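Local coordinates for oxidoreductase, Gfo/Idh/MocA family (Pseudomonas syringae pv. tomato, PDB 3DTY), which probably catalyses an NAD(P)-dependent oxidation or reduction of a still unidentified substrate, as in other Gfo/Idh/MocA enzymes, and binds magnesium, at residues Gln87-Ala92 with Ala108-Val113; Cys114-Cys119 with Gly140-Tyr145; Gln124-Arg129 with Ala366-Val371; Lys134-Val139 with Asp346-Ser351; Tyr339-Ala344 with Val359-Ile364. All coordinates share one frame; numbering follows the deposited sequence.

Contacts 1 and 2, their centres 13 Å apart, lie side by side in the parallel sheet of the Rossmann domain and share strand 111-114, paired with strand 88-92 in contact 1 and with strand 139-141 in contact 2. Contact 1 closes before contact 2 opens; the segments of contact 2 alternate with those of contacts 3 and 4, which join the two domains. Contact 3 sets helix 122-134 against helix 364-382, beside the magnesium site that N127 helps to form. Contacts 4 and 5, 11 Å apart, both use helix 330-349. Contact 5, within the C-terminal domain, falls in the span between the segments of contact 3 and meets the Rossmann sheet where P362 bonds to V141.

Contact 1. Residues Gln87-Ala92 with Ala108-Val113; sequences QAVSIA and AGLHVV
I91 carries CG1 anti to its carbonyl carbon (chi1 -53°) and then runs out extended, which sends CD1 across to V112 CG1 at 3.7 Å. V89 instead has CG1 between its backbone N and carbonyl carbon (chi1 60°), which turns CG1 toward L110 CD1 and V112 CG2; V89 and V112 lie on the same face of the sheet, where A105 of helix 98-107 also packs. The backbones are parallel: H111 N donates to Q87 O at 3.2 Å, V89 N to H111 O, V113 N to V89 O, and I91 N to V113 O at 3.0 Å. This is the pairing inside the beta-alpha-beta unit of strand 88-92, helix 98-107 and strand 111-114, part of the Rossmann fold; G109, with positive phi, ends that helix in a Schellman motif. On the face carrying A88, H111, S90 and V113, the two CB atoms of A88 and H111 lie 4.1 Å apart, and S90 OG sits 3.5 Å from V113 CB while hydrogen-bonding to Y338 of helix 330-349 and to W15. Where the strands begin, one water donates to both Q87 O (2.8 Å) and G109 O.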
# COMPACT_ATOMS: atom_id res chain seq x y z
N GLN A 87 42.49 11.69 -14.03
CA GLN A 87 41.83 11.75 -15.34
C GLN A 87 40.45 12.37 -15.18
O GLN A 87 39.88 12.90 -16.13
CB GLN A 87 41.68 10.35 -15.92
CG GLN A 87 42.98 9.69 -16.32
CD GLN A 87 42.82 8.20 -16.54
OE1 GLN A 87 42.69 7.43 -15.59
NE2 GLN A 87 42.82 7.79 -17.80
N ALA A 88 39.92 12.29 -13.97
CA ALA A 88 38.59 12.81 -13.69
C ALA A 88 38.46 13.37 -12.28
O ALA A 88 39.22 13.01 -11.38
CB ALA A 88 37.56 11.71 -13.91
N VAL A 89 37.48 14.25 -12.08
CA VAL A 89 37.26 14.85 -10.77
C VAL A 89 35.78 15.05 -10.46
O VAL A 89 34.99 15.42 -11.34
CB VAL A 89 37.99 16.21 -10.64
CG1 VAL A 89 37.48 17.19 -11.70
CG2 VAL A 89 37.79 16.79 -9.26
N SER A 90 35.40 14.78 -9.22
CA SER A 90 34.03 14.96 -8.78
C SER A 90 34.02 16.15 -7.83
O SER A 90 34.80 16.20 -6.88
CB SER A 90 33.52 13.70 -8.07
OG SER A 90 33.31 12.66 -9.01
N ILE A 91 33.15 17.10 -8.10
CA ILE A 91 33.03 18.33 -7.32
C ILE A 91 31.87 18.20 -6.35
O ILE A 91 30.73 18.04 -6.76
CB ILE A 91 32.79 19.54 -8.27
CG1 ILE A 91 33.88 19.58 -9.35
CG2 ILE A 91 32.79 20.84 -7.49
CD1 ILE A 91 33.57 20.54 -10.49
N ALA A 92 32.16 18.27 -5.06
CA ALA A 92 31.12 18.15 -4.05
C ALA A 92 31.12 19.32 -3.08
O ALA A 92 30.65 19.21 -1.96
CB ALA A 92 31.27 16.83 -3.29
N ALA A 108 41.69 22.25 -17.58
CA ALA A 108 42.83 21.42 -17.22
C ALA A 108 42.75 20.04 -17.86
O ALA A 108 43.52 19.14 -17.51
CB ALA A 108 42.93 21.30 -15.71
N GLY A 109 41.83 19.87 -18.80
CA GLY A 109 41.68 18.60 -19.49
C GLY A 109 41.14 17.46 -18.64
O GLY A 109 41.49 16.30 -18.84
N LEU A 110 40.28 17.78 -17.69
CA LEU A 110 39.73 16.75 -16.82
C LEU A 110 38.25 16.48 -17.06
O LEU A 110 37.47 17.41 -17.26
CB LEU A 110 39.92 17.15 -15.36
CG LEU A 110 41.34 17.43 -14.86
CD1 LEU A 110 41.27 17.89 -13.41
CD2 LEU A 110 42.20 16.16 -15.00
N HIS A 111 37.87 15.20 -17.06
CA HIS A 111 36.45 14.87 -17.19
C HIS A 111 35.88 15.25 -15.83
O HIS A 111 36.53 15.05 -14.80
CB HIS A 111 36.21 13.37 -17.39
CG HIS A 111 36.62 12.86 -18.74
ND1 HIS A 111 37.76 12.12 -18.93
CD2 HIS A 111 36.03 12.98 -19.95
CE1 HIS A 111 37.86 11.80 -20.21
NE2 HIS A 111 36.83 12.31 -20.85
N VAL A 112 34.67 15.80 -15.83
CA VAL A 112 34.04 16.23 -14.59
C VAL A 112 32.72 15.54 -14.26
O VAL A 112 31.94 15.17 -15.13
CB VAL A 112 33.76 17.75 -14.63
CG1 VAL A 112 33.16 18.23 -13.31
CG2 VAL A 112 35.04 18.50 -14.93
N VAL A 113 32.50 15.36 -12.97
CA VAL A 113 31.24 14.82 -12.46
C VAL A 113 30.91 15.87 -11.42
O VAL A 113 31.60 15.99 -10.41
CB VAL A 113 31.41 13.45 -11.80
CG1 VAL A 113 30.11 13.07 -11.11
CG2 VAL A 113 31.76 12.41 -12.85
O HOH W 1 41.09 13.14 -18.60

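Contact 2. Residues Cys114-Cys119 with Gly140-Tyr145; sequences CEKPLC and GVTYGY
C114 and V141 form a single parallel bridge, with C114 N donating to G140 O at 2.6 Å and T142 N returning a bond to C114 O at 3.2 Å. Beyond it T142 and Y143 each centre an inverse gamma turn, while segment 114-119 runs on to the cis peptide bond before P117. V141 CA adds a CA-H...O contact to C114 O. T142 takes over where the strands part: OG1 stands between its backbone N and carbonyl carbon (chi1 57°), which places it to accept from K116 N at 3.2 Å and to give a weak bond to E115 OE1. The E115 chain, bent at chi2, crosses T142 at about a right angle; its OE1 is also bonded to H30, and a water donates to both E115 OE2 (2.6 Å) and T142 O. The C-terminal end of a parallel Rossmann strand is where such folds usually place their nucleotide, and the E115-K116-P117 sequence is the EKP motif of Gfo/Idh/MocA enzymes, whose lysine is commonly catalytic in relatives. Here K116 packs its CB on V141 CG1 at 3.5 Å and its CG near CE1 of the Y143 ring at 4.0 Å, obliquely. Bends at chi2 and chi3 then lead the rest of the lysine chain away from these residues, and NZ hydrogen-bonds to D206 O. Y143 OH reaches the loop through another water, 3.0 Å away, which accepts from L118 N; the same tyrosine ring meets that of Y213.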
# COMPACT_ATOMS: atom_id res chain seq x y z
N CYS A 114 29.88 16.67 -11.70
CA CYS A 114 29.50 17.74 -10.80
C CYS A 114 28.20 17.48 -10.07
O CYS A 114 27.22 17.03 -10.65
CB CYS A 114 29.38 19.05 -11.59
SG CYS A 114 29.22 20.54 -10.55
N GLU A 115 28.22 17.74 -8.77
CA GLU A 115 27.04 17.58 -7.94
C GLU A 115 26.10 18.65 -8.46
O GLU A 115 26.53 19.79 -8.68
CB GLU A 115 27.39 17.83 -6.47
CG GLU A 115 26.21 17.78 -5.50
CD GLU A 115 25.57 16.40 -5.41
OE1 GLU A 115 26.30 15.40 -5.59
OE2 GLU A 115 24.35 16.31 -5.15
N LYS A 116 24.84 18.32 -8.70
CA LYS A 116 23.94 19.34 -9.18
C LYS A 116 23.77 20.39 -8.09
O LYS A 116 23.97 20.11 -6.91
CB LYS A 116 22.58 18.75 -9.60
CG LYS A 116 22.16 17.48 -8.87
CD LYS A 116 21.55 17.79 -7.52
CE LYS A 116 20.21 18.50 -7.68
NZ LYS A 116 19.64 18.84 -6.35
N PRO A 117 23.49 21.64 -8.48
CA PRO A 117 23.33 22.01 -9.89
C PRO A 117 24.68 22.25 -10.53
O PRO A 117 25.70 22.38 -9.85
CB PRO A 117 22.49 23.28 -9.80
CG PRO A 117 23.08 23.94 -8.60
CD PRO A 117 23.20 22.79 -7.60
N LEU A 118 24.69 22.32 -11.86
CA LEU A 118 25.91 22.56 -12.61
C LEU A 118 26.42 23.97 -12.32
O LEU A 118 27.62 24.21 -12.19
CB LEU A 118 25.63 22.41 -14.09
CG LEU A 118 26.83 22.67 -15.00
CD1 LEU A 118 27.90 21.63 -14.73
CD2 LEU A 118 26.38 22.62 -16.45
N CYS A 119 25.48 24.90 -12.22
CA CYS A 119 25.79 26.30 -11.95
C CYS A 119 24.47 27.03 -11.72
O CYS A 119 23.42 26.39 -11.60
CB CYS A 119 26.57 26.91 -13.12
SG CYS A 119 25.84 26.60 -14.75
N GLY A 140 29.43 15.17 -16.18
CA GLY A 140 28.27 14.46 -15.68
C GLY A 140 27.70 15.23 -14.51
O GLY A 140 28.44 15.89 -13.78
N VAL A 141 26.38 15.16 -14.35
CA VAL A 141 25.69 15.85 -13.26
C VAL A 141 24.95 14.75 -12.50
O VAL A 141 24.35 13.87 -13.11
CB VAL A 141 24.70 16.89 -13.79
CG1 VAL A 141 24.05 17.63 -12.62
CG2 VAL A 141 25.42 17.86 -14.72
N THR A 142 24.97 14.83 -11.17
CA THR A 142 24.38 13.81 -10.32
C THR A 142 22.87 13.71 -10.10
O THR A 142 22.39 13.88 -8.98
CB THR A 142 25.06 13.83 -8.94
OG1 THR A 142 24.93 15.14 -8.36
CG2 THR A 142 26.53 13.49 -9.09
N TYR A 143 22.14 13.42 -11.17
CA TYR A 143 20.69 13.21 -11.07
C TYR A 143 20.65 11.68 -10.92
O TYR A 143 20.18 10.96 -11.80
CB TYR A 143 19.99 13.66 -12.36
CG TYR A 143 20.01 15.16 -12.60
CD1 TYR A 143 19.45 16.04 -11.67
CD2 TYR A 143 20.58 15.70 -13.75
CE1 TYR A 143 19.47 17.43 -11.88
CE2 TYR A 143 20.59 17.08 -13.98
CZ TYR A 143 20.04 17.94 -13.04
OH TYR A 143 20.06 19.30 -13.25
N GLY A 144 21.17 11.22 -9.78
CA GLY A 144 21.29 9.81 -9.49
C GLY A 144 20.07 8.91 -9.39
O GLY A 144 20.22 7.69 -9.38
N TYR A 145 18.88 9.49 -9.30
CA TYR A 145 17.68 8.66 -9.22
C TYR A 145 17.49 7.95 -10.55
O TYR A 145 16.86 6.89 -10.62
CB TYR A 145 16.47 9.53 -8.88
CG TYR A 145 16.57 10.13 -7.49
CD1 TYR A 145 16.38 9.33 -6.36
CD2 TYR A 145 16.93 11.46 -7.30
CE1 TYR A 145 16.54 9.84 -5.09
CE2 TYR A 145 17.10 11.99 -6.03
CZ TYR A 145 16.90 11.17 -4.93
OH TYR A 145 17.07 11.66 -3.67
O HOH W 2 22.59 14.85 -6.33
O HOH W 3 22.31 21.18 -13.78

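Contact 3. Residues Gln124-Arg129 with Ala366-Val371. With MG (magnesium ion), chain F.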
# COMPACT_ATOMS: atom_id res chain seq x y z
N GLN A 124 26.40 30.85 -17.79
CA GLN A 124 27.52 30.09 -17.24
C GLN A 124 27.42 28.66 -17.77
O GLN A 124 28.41 28.09 -18.22
CB GLN A 124 27.47 30.07 -15.70
CG GLN A 124 27.63 31.44 -15.06
CD GLN A 124 27.44 31.40 -13.55
OE1 GLN A 124 26.65 30.61 -13.03
NE2 GLN A 124 28.15 32.27 -12.85
N ALA A 125 26.21 28.09 -17.73
CA ALA A 125 26.00 26.73 -18.22
C ALA A 125 26.48 26.57 -19.66
O ALA A 125 27.16 25.59 -19.99
CB ALA A 125 24.53 26.38 -18.13
N GLU A 126 26.13 27.53 -20.52
CA GLU A 126 26.54 27.48 -21.93
C GLU A 126 28.05 27.60 -22.06
O GLU A 126 28.63 27.07 -23.02
CB GLU A 126 25.86 28.61 -22.71
CG GLU A 126 24.35 28.57 -22.67
CD GLU A 126 23.75 27.55 -23.60
OE1 GLU A 126 24.47 26.62 -24.03
OE2 GLU A 126 22.54 27.67 -23.91
N ASN A 127 28.70 28.27 -21.11
CA ASN A 127 30.15 28.42 -21.13
C ASN A 127 30.82 27.07 -20.85
O ASN A 127 31.79 26.71 -21.51
CB ASN A 127 30.64 29.42 -20.07
CG ASN A 127 30.23 30.84 -20.37
OD1 ASN A 127 29.84 31.16 -21.49
ND2 ASN A 127 30.33 31.71 -19.36
N LEU A 128 30.29 26.35 -19.87
CA LEU A 128 30.83 25.04 -19.52
C LEU A 128 30.64 24.07 -20.68
O LEU A 128 31.53 23.27 -20.99
CB LEU A 128 30.16 24.52 -18.25
CG LEU A 128 30.32 25.40 -17.00
CD1 LEU A 128 29.61 24.77 -15.81
CD2 LEU A 128 31.80 25.57 -16.69
N ARG A 129 29.48 24.15 -21.33
CA ARG A 129 29.18 23.30 -22.48
C ARG A 129 30.18 23.59 -23.60
O ARG A 129 30.69 22.68 -24.25
CB ARG A 129 27.75 23.56 -22.97
CG ARG A 129 27.43 22.89 -24.30
CD ARG A 129 26.07 23.34 -24.83
NE ARG A 129 25.01 22.46 -24.37
CZ ARG A 129 23.72 22.74 -24.48
NH1 ARG A 129 23.32 23.87 -25.04
NH2 ARG A 129 22.82 21.86 -24.05
N ALA A 366 22.01 17.73 -20.10
CA ALA A 366 21.05 17.63 -19.00
C ALA A 366 21.41 18.68 -17.95
O ALA A 366 20.54 19.22 -17.27
CB ALA A 366 21.09 16.24 -18.38
N GLY A 367 22.71 18.94 -17.82
CA GLY A 367 23.18 19.92 -16.85
C GLY A 367 22.71 21.31 -17.24
O GLY A 367 22.22 22.07 -16.40
N VAL A 368 22.86 21.64 -18.51
CA VAL A 368 22.42 22.94 -18.99
C VAL A 368 20.91 23.09 -18.80
O VAL A 368 20.43 24.05 -18.21
CB VAL A 368 22.75 23.13 -20.48
CG1 VAL A 368 22.12 24.43 -21.00
CG2 VAL A 368 24.27 23.14 -20.68
N GLU A 369 20.15 22.11 -19.29
CA GLU A 369 18.70 22.17 -19.18
C GLU A 369 18.19 22.27 -17.75
O GLU A 369 17.15 22.88 -17.50
CB GLU A 369 18.06 20.96 -19.88
CG GLU A 369 18.26 20.95 -21.39
CD GLU A 369 18.02 22.32 -22.04
OE1 GLU A 369 17.12 23.05 -21.59
OE2 GLU A 369 18.75 22.66 -23.00
N GLY A 370 18.91 21.67 -16.81
CA GLY A 370 18.50 21.75 -15.42
C GLY A 370 18.61 23.18 -14.93
O GLY A 370 17.80 23.66 -14.14
N VAL A 371 19.65 23.86 -15.39
CA VAL A 371 19.88 25.25 -15.02
C VAL A 371 18.84 26.11 -15.74
O VAL A 371 18.24 26.99 -15.14
CB VAL A 371 21.29 25.71 -15.44
CG1 VAL A 371 21.45 27.20 -15.20
CG2 VAL A 371 22.35 24.93 -14.67
MG MG F . 29.33 33.22 -22.09
O HOH W 4 29.80 32.30 -24.13
O HOH W 5 27.84 31.84 -22.68
O HOH W 6 28.53 34.58 -23.11
O HOH W 7 31.16 33.80 -21.91
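A125 and V368 mark the closest backbone approach, 5.3 Å between CA atoms, of two almost antiparallel helix segments whose axes pass 9.3 Å apart at 174°. The pair joins helix 122-134 of the Rossmann domain to helix 364-382 of the C-terminal alpha/beta domain. V368 carries most of the packing: its CG2 lies beside A125 CB at 4.1 Å, while A125 CB also meets V371 CB. R129 closes over the valine from one end. Its CG is anti to the backbone N (chi1 170°) and the chain bends at chi3, laying one face of the guanidinium over V368, with NH2 3.8 Å from V368 CB. The charge of R129 is held at two places, by a salt bridge from NH1 to E126 OE1 (3.1 Å) and by another from NH2 to D365. E369 OE2 sits at the guanidinium edge, beyond salt-bridge distance, while its OE1 engages R372 and Y390. N127 projects from helix 122-134 away from this interface and, with E123, holds a magnesium ion that four waters also coordinate. Y99 OH bonds to N127 ND2, which helps to fix the amide, and N127 OD1 binds the magnesium at 2.2 Å.

Contact 4. Residues Lys134-Val139 with Asp346-Ser351; sequences KHNRIV and DATDRS
A single hydrogen bond, from N136 ND2 to T348 O at 3.2 Å, joins the two segments directly. The oxygen lies near the amide plane of N136, but the donor stands well above the carbonyl plane, 54° out of it. S351 N reaches T348 O from the opposite face of that plane, so two donors grip the one oxygen. The van der Waals contacts gather round the same threonine. The N136 side chain and T348 slide past each other in opposite directions. T348 has OG1 beside its backbone N (chi1 -66°), which sets CG2 anti to that N, toward N136, and CG2 lies 3.2 Å from N136 O and 3.4 Å from N136 ND2. On its other branch, T348 OG1 touches I138 CG2 at 3.4 Å while hydrogen-bonding back to A344 O. Both segments are helix ends closed by Schellman motifs: N136, with positive phi, follows helix 122-134 of the Rossmann domain, and S351, also with positive phi, follows helix 330-349 from the C-terminal half of the chain. The contact sets the approach to strand 139-141 against the last turn of that long helix. Charged groups occupy the outer side. D349 OD1 is modelled over one face of the R137 guanidinium, though its position is doubtful and no N-H points at it. R137 itself bends at chi2, bringing NH1 back to N136 O at 2.8 Å, with that oxygen in the guanidinium plane, while its NE bonds to G109 O.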
# COMPACT_ATOMS: atom_id res chain seq x y z
N LYS A 134 35.13 21.93 -26.49
CA LYS A 134 36.47 22.37 -26.86
C LYS A 134 37.56 21.44 -26.35
O LYS A 134 38.47 21.05 -27.09
CB LYS A 134 36.74 23.77 -26.32
CG LYS A 134 38.14 24.29 -26.58
CD LYS A 134 38.36 25.65 -25.93
CE LYS A 134 39.74 26.20 -26.25
NZ LYS A 134 39.98 27.50 -25.56
N HIS A 135 37.47 21.08 -25.08
CA HIS A 135 38.45 20.23 -24.45
C HIS A 135 38.10 18.75 -24.53
O HIS A 135 38.83 17.91 -24.01
CB HIS A 135 38.63 20.66 -23.00
CG HIS A 135 39.22 22.03 -22.86
ND1 HIS A 135 40.56 22.28 -23.08
CD2 HIS A 135 38.65 23.22 -22.56
CE1 HIS A 135 40.79 23.58 -22.92
NE2 HIS A 135 39.66 24.17 -22.61
N ASN A 136 36.99 18.45 -25.19
CA ASN A 136 36.53 17.08 -25.36
C ASN A 136 36.55 16.27 -24.06
O ASN A 136 37.14 15.19 -24.00
CB ASN A 136 37.39 16.38 -26.42
CG ASN A 136 36.84 15.02 -26.81
OD1 ASN A 136 35.68 14.91 -27.21
ND2 ASN A 136 37.66 13.98 -26.70
N ARG A 137 35.90 16.79 -23.03
CA ARG A 137 35.82 16.13 -21.73
C ARG A 137 34.36 16.18 -21.29
O ARG A 137 33.68 17.17 -21.52
CB ARG A 137 36.69 16.86 -20.70
CG ARG A 137 38.18 16.66 -20.91
CD ARG A 137 38.57 15.21 -20.63
NE ARG A 137 39.99 14.98 -20.85
CZ ARG A 137 40.55 14.85 -22.05
NH1 ARG A 137 39.80 14.92 -23.14
NH2 ARG A 137 41.87 14.68 -22.15
N ILE A 138 33.88 15.11 -20.66
CA ILE A 138 32.48 15.09 -20.24
C ILE A 138 32.25 15.86 -18.95
O ILE A 138 33.18 16.17 -18.20
CB ILE A 138 31.94 13.64 -20.01
CG1 ILE A 138 32.40 13.11 -18.65
CG2 ILE A 138 32.44 12.71 -21.11
CD1 ILE A 138 31.57 11.94 -18.14
N VAL A 139 30.98 16.17 -18.71
CA VAL A 139 30.54 16.86 -17.51
C VAL A 139 29.27 16.15 -17.05
O VAL A 139 28.17 16.46 -17.51
CB VAL A 139 30.23 18.35 -17.75
CG1 VAL A 139 29.66 18.96 -16.49
CG2 VAL A 139 31.49 19.09 -18.17
N ASP A 346 35.27 7.02 -21.37
CA ASP A 346 36.04 6.13 -22.23
C ASP A 346 35.70 6.29 -23.70
O ASP A 346 36.59 6.27 -24.55
CB ASP A 346 35.82 4.68 -21.81
CG ASP A 346 36.81 3.73 -22.46
OD1 ASP A 346 37.97 3.69 -22.02
OD2 ASP A 346 36.42 3.02 -23.41
N ALA A 347 34.42 6.44 -24.01
CA ALA A 347 34.00 6.61 -25.39
C ALA A 347 34.54 7.93 -25.91
O ALA A 347 35.01 8.03 -27.05
CB ALA A 347 32.48 6.59 -25.49
N THR A 348 34.49 8.95 -25.06
CA THR A 348 34.98 10.28 -25.41
C THR A 348 36.48 10.24 -25.65
O THR A 348 36.97 10.84 -26.61
CB THR A 348 34.69 11.31 -24.28
OG1 THR A 348 33.28 11.50 -24.16
CG2 THR A 348 35.35 12.65 -24.61
N ASP A 349 37.21 9.53 -24.78
CA ASP A 349 38.66 9.43 -24.92
C ASP A 349 39.03 8.64 -26.16
O ASP A 349 40.15 8.74 -26.66
CB ASP A 349 39.27 8.76 -23.68
CG ASP A 349 39.25 9.67 -22.45
OD1 ASP A 349 39.19 10.90 -22.62
OD2 ASP A 349 39.30 9.15 -21.32
N ARG A 350 38.08 7.86 -26.65
CA ARG A 350 38.29 7.04 -27.84
C ARG A 350 37.85 7.82 -29.09
O ARG A 350 38.07 7.37 -30.21
CB ARG A 350 37.47 5.75 -27.71
CG ARG A 350 38.27 4.47 -27.80
CD ARG A 350 37.49 3.30 -27.21
NE ARG A 350 36.19 3.13 -27.85
CZ ARG A 350 35.05 2.97 -27.18
NH1 ARG A 350 35.05 2.96 -25.85
NH2 ARG A 350 33.91 2.81 -27.83
N SER A 351 37.23 8.98 -28.88
CA SER A 351 36.74 9.81 -29.98
C SER A 351 35.66 9.05 -30.73
O SER A 351 35.53 9.16 -31.95
CB SER A 351 37.89 10.18 -30.93
OG SER A 351 38.90 10.93 -30.27

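Contact 5. Residues Tyr339-Ala344 with Val359-Ile364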
# COMPACT_ATOMS: atom_id res chain seq x y z
N TYR A 339 28.94 4.45 -13.26
CA TYR A 339 29.44 3.49 -14.24
C TYR A 339 29.22 4.05 -15.64
O TYR A 339 30.06 3.86 -16.52
CB TYR A 339 28.72 2.15 -14.09
CG TYR A 339 29.24 1.09 -15.05
CD1 TYR A 339 30.54 0.62 -14.95
CD2 TYR A 339 28.42 0.56 -16.05
CE1 TYR A 339 31.02 -0.35 -15.83
CE2 TYR A 339 28.89 -0.40 -16.93
CZ TYR A 339 30.19 -0.85 -16.81
OH TYR A 339 30.67 -1.79 -17.70
N ARG A 340 28.10 4.73 -15.85
CA ARG A 340 27.81 5.31 -17.15
C ARG A 340 28.73 6.49 -17.40
O ARG A 340 29.17 6.72 -18.53
CB ARG A 340 26.35 5.74 -17.24
CG ARG A 340 25.41 4.56 -17.35
CD ARG A 340 23.97 4.98 -17.33
NE ARG A 340 23.10 3.82 -17.24
CZ ARG A 340 21.79 3.89 -17.01
NH1 ARG A 340 21.21 5.07 -16.85
NH2 ARG A 340 21.07 2.78 -16.93
N PHE A 341 29.03 7.24 -16.34
CA PHE A 341 29.93 8.36 -16.45
C PHE A 341 31.27 7.80 -16.98
O PHE A 341 31.87 8.37 -17.89
CB PHE A 341 30.15 9.02 -15.08
CG PHE A 341 28.97 9.82 -14.58
CD1 PHE A 341 28.10 10.46 -15.47
CD2 PHE A 341 28.76 9.99 -13.21
CE1 PHE A 341 27.05 11.25 -15.00
CE2 PHE A 341 27.71 10.78 -12.73
CZ PHE A 341 26.86 11.41 -13.63
N ALA A 342 31.70 6.68 -16.42
CA ALA A 342 32.96 6.05 -16.83
C ALA A 342 32.90 5.60 -18.29
O ALA A 342 33.88 5.73 -19.02
CB ALA A 342 33.27 4.86 -15.92
N LEU A 343 31.76 5.05 -18.70
CA LEU A 343 31.61 4.61 -20.08
C LEU A 343 31.65 5.83 -21.01
O LEU A 343 32.25 5.78 -22.08
CB LEU A 343 30.28 3.86 -20.26
CG LEU A 343 30.20 2.48 -19.59
CD1 LEU A 343 28.82 1.85 -19.80
CD2 LEU A 343 31.30 1.59 -20.16
N ALA A 344 31.03 6.92 -20.58
CA ALA A 344 31.03 8.13 -21.40
C ALA A 344 32.45 8.69 -21.52
O ALA A 344 32.87 9.13 -22.59
CB ALA A 344 30.09 9.18 -20.78
N VAL A 359 25.40 5.84 -24.71
CA VAL A 359 25.47 5.89 -23.25
C VAL A 359 24.46 6.91 -22.72
O VAL A 359 24.64 8.12 -22.88
CB VAL A 359 26.88 6.30 -22.77
CG1 VAL A 359 26.92 6.33 -21.25
CG2 VAL A 359 27.92 5.34 -23.32
N ARG A 360 23.40 6.40 -22.10
CA ARG A 360 22.34 7.25 -21.55
C ARG A 360 22.75 7.71 -20.16
O ARG A 360 22.68 6.95 -19.20
CB ARG A 360 21.04 6.46 -21.45
CG ARG A 360 19.79 7.17 -21.94
CD ARG A 360 18.57 6.26 -21.77
NE ARG A 360 18.90 4.88 -22.14
CZ ARG A 360 18.92 4.41 -23.38
NH1 ARG A 360 18.63 5.20 -24.41
NH2 ARG A 360 19.27 3.14 -23.59
N TYR A 361 23.17 8.97 -20.05
CA TYR A 361 23.59 9.49 -18.76
C TYR A 361 23.34 10.99 -18.70
O TYR A 361 23.25 11.66 -19.73
CB TYR A 361 25.09 9.23 -18.55
CG TYR A 361 25.99 10.16 -19.33
CD1 TYR A 361 26.72 11.17 -18.69
CD2 TYR A 361 26.12 10.04 -20.72
CE1 TYR A 361 27.55 12.03 -19.41
CE2 TYR A 361 26.94 10.90 -21.45
CZ TYR A 361 27.65 11.89 -20.78
OH TYR A 361 28.45 12.76 -21.50
N PRO A 362 23.21 11.53 -17.48
CA PRO A 362 22.98 12.97 -17.34
C PRO A 362 24.31 13.68 -17.58
O PRO A 362 25.15 13.74 -16.68
CB PRO A 362 22.50 13.10 -15.89
CG PRO A 362 23.26 12.01 -15.19
CD PRO A 362 23.16 10.85 -16.17
N GLY A 363 24.49 14.19 -18.80
CA GLY A 363 25.72 14.88 -19.15
C GLY A 363 25.56 16.39 -19.24
O GLY A 363 24.60 16.95 -18.70
N ILE A 364 26.49 17.06 -19.92
CA ILE A 364 26.45 18.51 -20.04
C ILE A 364 25.09 19.05 -20.50
O ILE A 364 24.62 20.06 -19.98
CB ILE A 364 27.56 19.03 -21.01
CG1 ILE A 364 27.62 20.56 -20.94
CG2 ILE A 364 27.30 18.57 -22.44
CD1 ILE A 364 27.94 21.08 -19.55
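Over one face of the Y361 ring sits the methyl CB of A344, 3.8 Å from the ring centroid and 20° off the normal, a CH-pi contact displaced toward CZ that forms the tight part of this contact. Y361 CG stands between the backbone N and carbonyl carbon (chi1 76°), the crowded position, which turns the ring toward A344 on the helix. From the side, F341 brings CD1 to within 3.6 Å of Y361 CD1; the tyrosine carbon lies at the edge of the phenylalanine ring, near its plane. P362 continues this inner side, its CG 3.9 Å from F341 CE1 and its O near the same ring atom. All this lies in the C-terminal domain, where helix 330-349 packs along the extended loop that follows helix 353-357 and leads to G363, the N-cap of helix 364-382. V141 hydrogen-bonds to P362, which ties the loop to the edge strand 139-141 of the Rossmann sheet. V359 packs on the same helix, with CG1 3.6 Å from R340 O and 4.3 Å from A344 CB, and CG2 against L343 CB. Toward the arginines the contact turns polar and is less well bonded. The R340 chain, extended from CG to NE, runs past R360 O, with CD 3.0 Å from that oxygen, but NH1 makes only a weak bond to it at 3.3 Å. Stronger partners lie elsewhere: R340 NH2 forms a salt bridge to D319, and R360 NE one to E152.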